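Local coordinates for protein pleckstrin homology domain-containing family A member 8 (Homo sapiens, PDB 5KDI) that binds simple glycosphingolipids such as glucosylceramide through its GLTP fold and probably transfers them between membranes, at residues A[33-38]-A[51-56]. The protein carries 2 engineered substitutions. Numbering follows the deposited sequence.
With 6S8 ((~{Z})-~{N}-[(~{E},2~{S},3~{R})-1-[(2~{R},3~{R},4~{S},5~{R},6~{R})-6-(hydroxymethyl)-3,4,5-tris(oxidanyl)oxan-2-yl]oxy-3-oxidanyl-octadec-4-en-2-yl]octadec-9-enamide), chain C.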
ATOM      1  N   ALA A  33      -2.071  -5.114  -6.165  1.00 23.19           N
ATOM      2  CA  ALA A  33      -3.492  -5.471  -6.299  1.00 23.14           C
ATOM      3  C   ALA A  33      -4.409  -4.275  -6.352  1.00 21.98           C
ATOM      4  O   ALA A  33      -5.491  -4.328  -6.952  1.00 22.88           O
ATOM      5  CB  ALA A  33      -3.905  -6.435  -5.166  1.00 24.57           C
ATOM      6  N   VAL A  34      -4.007  -3.150  -5.740  1.00 21.42           N
ATOM      7  CA  VAL A  34      -4.865  -1.954  -5.781  1.00 24.53           C
ATOM      8  C   VAL A  34      -4.820  -1.214  -7.112  1.00 23.88           C
ATOM      9  O   VAL A  34      -5.666  -0.328  -7.355  1.00 23.38           O
ATOM     10  CB  VAL A  34      -4.614  -0.983  -4.622  1.00 26.68           C
ATOM     11  CG1 VAL A  34      -4.745  -1.676  -3.255  1.00 27.33           C
ATOM     12  CG2 VAL A  34      -3.258  -0.332  -4.772  1.00 24.52           C
ATOM     13  N   VAL A  35      -3.811  -1.504  -7.924  1.00 22.40           N
ATOM     14  CA  VAL A  35      -3.641  -0.786  -9.227  1.00 22.89           C
ATOM     15  C   VAL A  35      -4.888  -0.869 -10.131  1.00 23.22           C
ATOM     16  O   VAL A  35      -5.384   0.184 -10.609  1.00 23.65           O
ATOM     17  CB  VAL A  35      -2.290  -1.187  -9.899  1.00 21.74           C
ATOM     18  CG1 VAL A  35      -2.172  -0.739 -11.353  1.00 23.86           C
ATOM     19  CG2 VAL A  35      -1.129  -0.657  -9.077  1.00 26.03           C
ATOM     20  N   PRO A  36      -5.458  -2.068 -10.303  1.00 24.07           N
ATOM     21  CA  PRO A  36      -6.668  -2.156 -11.130  1.00 24.68           C
ATOM     22  C   PRO A  36      -7.881  -1.429 -10.548  1.00 26.00           C
ATOM     23  O   PRO A  36      -8.742  -0.976 -11.305  1.00 27.73           O
ATOM     24  CB  PRO A  36      -6.939  -3.665 -11.193  1.00 32.05           C
ATOM     25  CG  PRO A  36      -5.595  -4.282 -11.033  1.00 36.23           C
ATOM     26  CD  PRO A  36      -4.866  -3.414 -10.083  1.00 24.62           C
ATOM     27  N   VAL A  37      -7.921  -1.316  -9.223  1.00 25.61           N
ATOM     28  CA  VAL A  37      -8.978  -0.535  -8.598  1.00 25.20           C
ATOM     29  C   VAL A  37      -8.795   0.927  -8.931  1.00 25.46           C
ATOM     30  O   VAL A  37      -9.768   1.600  -9.268  1.00 25.30           O
ATOM     31  CB  VAL A  37      -9.099  -0.765  -7.078  1.00 25.02           C
ATOM     32  CG1 VAL A  37     -10.278   0.016  -6.505  1.00 29.90           C
ATOM     33  CG2 VAL A  37      -9.238  -2.263  -6.781  1.00 25.43           C
ATOM     34  N   LEU A  38      -7.551   1.417  -8.850  1.00 24.09           N
ATOM     35  CA  LEU A  38      -7.264   2.849  -9.211  1.00 24.83           C
ATOM     36  C   LEU A  38      -7.687   3.089 -10.664  1.00 26.06           C
ATOM     37  O   LEU A  38      -8.280   4.136 -10.996  1.00 27.22           O
ATOM     38  CB  LEU A  38      -5.778   3.155  -9.065  1.00 26.13           C
ATOM     39  CG  LEU A  38      -5.239   3.260  -7.633  1.00 27.54           C
ATOM     40  CD1 LEU A  38      -3.674   3.202  -7.524  1.00 32.40           C
ATOM     41  CD2 LEU A  38      -5.813   4.516  -6.964  1.00 32.33           C
ATOM     42  N   MET A  51       1.493   5.140 -11.147  1.00 17.91           N
ATOM     43  CA  MET A  51       2.871   5.195 -11.544  1.00 18.64           C
ATOM     44  C   MET A  51       3.858   5.073 -10.375  1.00 17.39           C
ATOM     45  O   MET A  51       4.877   4.364 -10.465  1.00 17.15           O
ATOM     46  CB  MET A  51       3.150   6.492 -12.344  1.00 19.20           C
ATOM     47  CG  MET A  51       2.615   6.499 -13.754  1.00 23.87           C
ATOM     48  SD  MET A  51       3.071   7.866 -14.763  1.00 24.26           S
ATOM     49  CE  MET A  51       2.400   9.172 -13.851  1.00 22.87           C
ATOM     50  N   ASP A  52       3.503   5.692  -9.230  1.00 18.04           N
ATOM     51  CA  ASP A  52       4.308   5.578  -8.073  1.00 17.23           C
ATOM     52  C   ASP A  52       4.429   4.143  -7.565  1.00 16.25           C
ATOM     53  O   ASP A  52       5.565   3.646  -7.291  1.00 17.19           O
ATOM     54  CB  ASP A  52       3.867   6.550  -6.986  1.00 19.81           C
ATOM     55  CG  ASP A  52       4.844   6.605  -5.862  1.00 20.62           C
ATOM     56  OD1 ASP A  52       5.726   7.504  -5.851  1.00 23.51           O
ATOM     57  OD2 ASP A  52       4.731   5.766  -4.962  1.00 24.60           O
ATOM     58  N   LEU A  53       3.288   3.516  -7.393  1.00 17.77           N
ATOM     59  CA  LEU A  53       3.216   2.159  -6.915  1.00 18.05           C
ATOM     60  C   LEU A  53       3.966   1.197  -7.850  1.00 16.68           C
ATOM     61  O   LEU A  53       4.788   0.425  -7.394  1.00 17.82           O
ATOM     62  CB  LEU A  53       1.807   1.667  -6.768  0.80 20.37           C
ATOM     63  CG  LEU A  53       1.022   2.143  -5.575  0.80 20.98           C
ATOM     64  CD1 LEU A  53      -0.412   1.620  -5.742  0.80 23.36           C
ATOM     65  CD2 LEU A  53       1.676   1.673  -4.304  0.80 29.93           C
ATOM     66  N   VAL A  54       3.654   1.239  -9.130  1.00 17.21           N
ATOM     67  CA  VAL A  54       4.274   0.352 -10.095  1.00 16.88           C
ATOM     68  C   VAL A  54       5.795   0.549 -10.104  1.00 17.27           C
ATOM     69  O   VAL A  54       6.585  -0.410 -10.178  1.00 18.78           O
ATOM     70  CB  VAL A  54       3.627   0.553 -11.494  1.00 17.90           C
ATOM     71  CG1 VAL A  54       4.430  -0.065 -12.605  1.00 22.89           C
ATOM     72  CG2 VAL A  54       2.173  -0.014 -11.507  1.00 22.13           C
ATOM     73  N   GLY A  55       6.203   1.813 -10.032  1.00 16.79           N
ATOM     74  CA  GLY A  55       7.601   2.089 -10.083  1.00 17.67           C
ATOM     75  C   GLY A  55       8.348   1.537  -8.880  1.00 17.49           C
ATOM     76  O   GLY A  55       9.460   1.046  -9.027  1.00 17.45           O
ATOM     77  N   ASN A  56       7.762   1.672  -7.706  1.00 16.22           N
ATOM     78  CA  ASN A  56       8.428   1.154  -6.515  1.00 15.78           C
ATOM     79  C   ASN A  56       8.444  -0.406  -6.470  1.00 16.93           C
ATOM     80  O   ASN A  56       9.440  -1.014  -6.052  1.00 16.82           O
ATOM     81  CB  ASN A  56       7.857   1.712  -5.241  1.00 15.14           C
ATOM     82  CG  ASN A  56       8.247   3.133  -5.026  1.00 16.66           C
ATOM     83  OD1 ASN A  56       9.382   3.478  -5.316  1.00 19.24           O
ATOM     84  ND2 ASN A  56       7.296   3.980  -4.547  1.00 19.82           N
TER
HETATM   85  C1  6S8 C 601       7.504  10.473  -3.913  1.00 21.28           C
HETATM   86  C2  6S8 C 601       6.003  10.648  -3.851  1.00 21.46           C
HETATM   87  N2  6S8 C 601       5.395   9.358  -3.560  1.00 20.64           N
HETATM   88  C3  6S8 C 601       5.484  11.185  -5.216  1.00 25.68           C
HETATM   89  O3  6S8 C 601       6.185  12.422  -5.470  1.00 30.41           O
HETATM   90  C4  6S8 C 601       4.017  11.401  -5.150  1.00 23.94           C
HETATM   91  C5  6S8 C 601       3.190  10.744  -5.968  1.00 29.02           C
HETATM   92  C6  6S8 C 601       1.694  10.886  -6.013  1.00 32.02           C
HETATM   93  C7  6S8 C 601       1.034  11.773  -4.988  1.00 37.44           C
HETATM   94  C8  6S8 C 601      -0.293  12.102  -5.613  1.00 44.50           C
HETATM   95  C9  6S8 C 601      -1.258  12.322  -4.506  1.00 45.28           C
HETATM   96  C10 6S8 C 601      -1.707  10.986  -3.978  1.00 38.89           C
HETATM   97  C11 6S8 C 601      -3.215  10.785  -4.215  1.00 40.96           C
HETATM   98  C12 6S8 C 601      -3.746   9.816  -3.173  1.00 45.28           C
HETATM   99  C13 6S8 C 601      -4.556   8.643  -3.708  1.00 53.47           C
HETATM  100  C14 6S8 C 601      -5.984   8.961  -4.119  1.00 40.01           C
HETATM  101  C15 6S8 C 601      -6.926   7.778  -3.848  1.00 45.66           C
HETATM  102  C16 6S8 C 601      -7.859   7.339  -4.962  1.00 44.08           C
HETATM  103  C17 6S8 C 601      -9.370   7.266  -4.688  1.00 44.44           C
HETATM  104  C18 6S8 C 601      -9.836   6.216  -3.691  1.00 40.06           C
HETATM  105  C1A 6S8 C 601       9.094   8.815  -4.630  1.00 21.49           C
HETATM  106  O1A 6S8 C 601       7.901   9.521  -4.899  1.00 23.08           O
HETATM  107  C2A 6S8 C 601       9.089   7.512  -5.380  1.00 21.92           C
HETATM  108  O2A 6S8 C 601       7.978   6.725  -4.909  1.00 20.65           O
HETATM  109  C3A 6S8 C 601      10.435   6.796  -5.280  1.00 21.93           C
HETATM  110  O3A 6S8 C 601      10.424   5.665  -6.122  1.00 24.16           O
HETATM  111  C4A 6S8 C 601      11.548   7.755  -5.655  1.00 25.23           C
HETATM  112  O4A 6S8 C 601      11.587   7.968  -7.064  1.00 32.55           O
HETATM  113  O5A 6S8 C 601      12.231  11.310  -4.645  1.00 44.65           O
HETATM  114  C5M 6S8 C 601      11.424   9.040  -4.858  1.00 25.43           C
HETATM  115  C6A 6S8 C 601      12.499  10.024  -5.241  1.00 32.81           C
HETATM  116  O6A 6S8 C 601      10.143   9.625  -5.112  1.00 24.30           O
HETATM  117  CAA 6S8 C 601       4.579   9.157  -2.536  1.00 21.73           C
HETATM  118  OAA 6S8 C 601       4.322   9.988  -1.668  1.00 26.78           O
HETATM  119  CAB 6S8 C 601       4.021   7.768  -2.466  1.00 26.44           C
HETATM  120  CAC 6S8 C 601       2.768   8.003  -3.361  1.00 29.31           C
HETATM  121  CAD 6S8 C 601       1.572   7.544  -2.646  1.00 44.47           C
HETATM  122  CAE 6S8 C 601       1.006   6.424  -3.472  1.00 36.54           C
HETATM  123  CAF 6S8 C 601      -0.228   5.956  -2.715  1.00 30.30           C
HETATM  124  CAG 6S8 C 601      -0.235   4.422  -2.586  1.00 42.56           C
HETATM  125  CAH 6S8 C 601      -1.653   3.863  -2.747  1.00 49.00           C
HETATM  126  CAI 6S8 C 601      -2.436   4.304  -1.545  1.00 38.14           C
HETATM  127  CAJ 6S8 C 601      -3.715   4.688  -1.589  1.00 43.39           C
HETATM  128  CAK 6S8 C 601      -4.568   4.701  -2.817  1.00 54.93           C
HETATM  129  CAL 6S8 C 601      -5.962   4.641  -2.180  1.00 57.10           C
HETATM  130  CAM 6S8 C 601      -7.052   4.126  -3.097  1.00 65.89           C
HETATM  131  CAN 6S8 C 601      -6.724   2.744  -3.578  1.00 50.60           C
HETATM  132  CAO 6S8 C 601      -8.000   1.989  -3.867  1.00 40.09           C
HETATM  133  CAP 6S8 C 601      -8.471   1.175  -2.693  1.00 45.18           C
HETATM  134  CAQ 6S8 C 601      -8.761  -0.238  -3.083  1.00 48.69           C
HETATM  135  CAR 6S8 C 601      -8.383  -1.092  -1.940  1.00 41.99           C
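Segments 33-38 and 51-56 approach most closely at V35 and L53, whose CA atoms lie 7.8 Å apart, and no hydrogen bond joins them, so side chains alone bridge the gap. With CG anti to its carbonyl carbon (chi1 -77°) and an extended end, L53 sends CD1 among three residues of 33-38: CG2 of V34 touches this methyl at 3.6 Å, CD1 of L38 at 4.0 Å, and CG2 of V35 sits slightly farther off. V34 and L38 each cross L53 at roughly a right angle, whereas V35 runs past it in the opposite direction. V35 also meets V54 methyl to methyl, CG2 to CG2 at 4.1 Å, toward the more open side of the contact.

V34, L38 and L53 of this cluster also line the lipid pocket, joined by V37. CD2 of L53 lies 3.8 Å from CAG of the oleoyl chain, while V34, V37 and L38 pack along its far half, L38 also reaching the sphingosine tail. One turn of helix apart, D52 and N56 hold the polar end: OD1 of D52 accepts from the sugar hydroxyl O2A and from the amide N2, the latter fairly straight (N-H...OD1 angle 159°), and N56 accepts from O3A through OD1 while its ND2 donates to O2A. K59 and H137 add further bonds to the lipid. The chemistry is consistent with D52 and N56 recognising sugar and amide through directional bonds, whereas the apolar cluster meets the acyl chain by van der Waals contact.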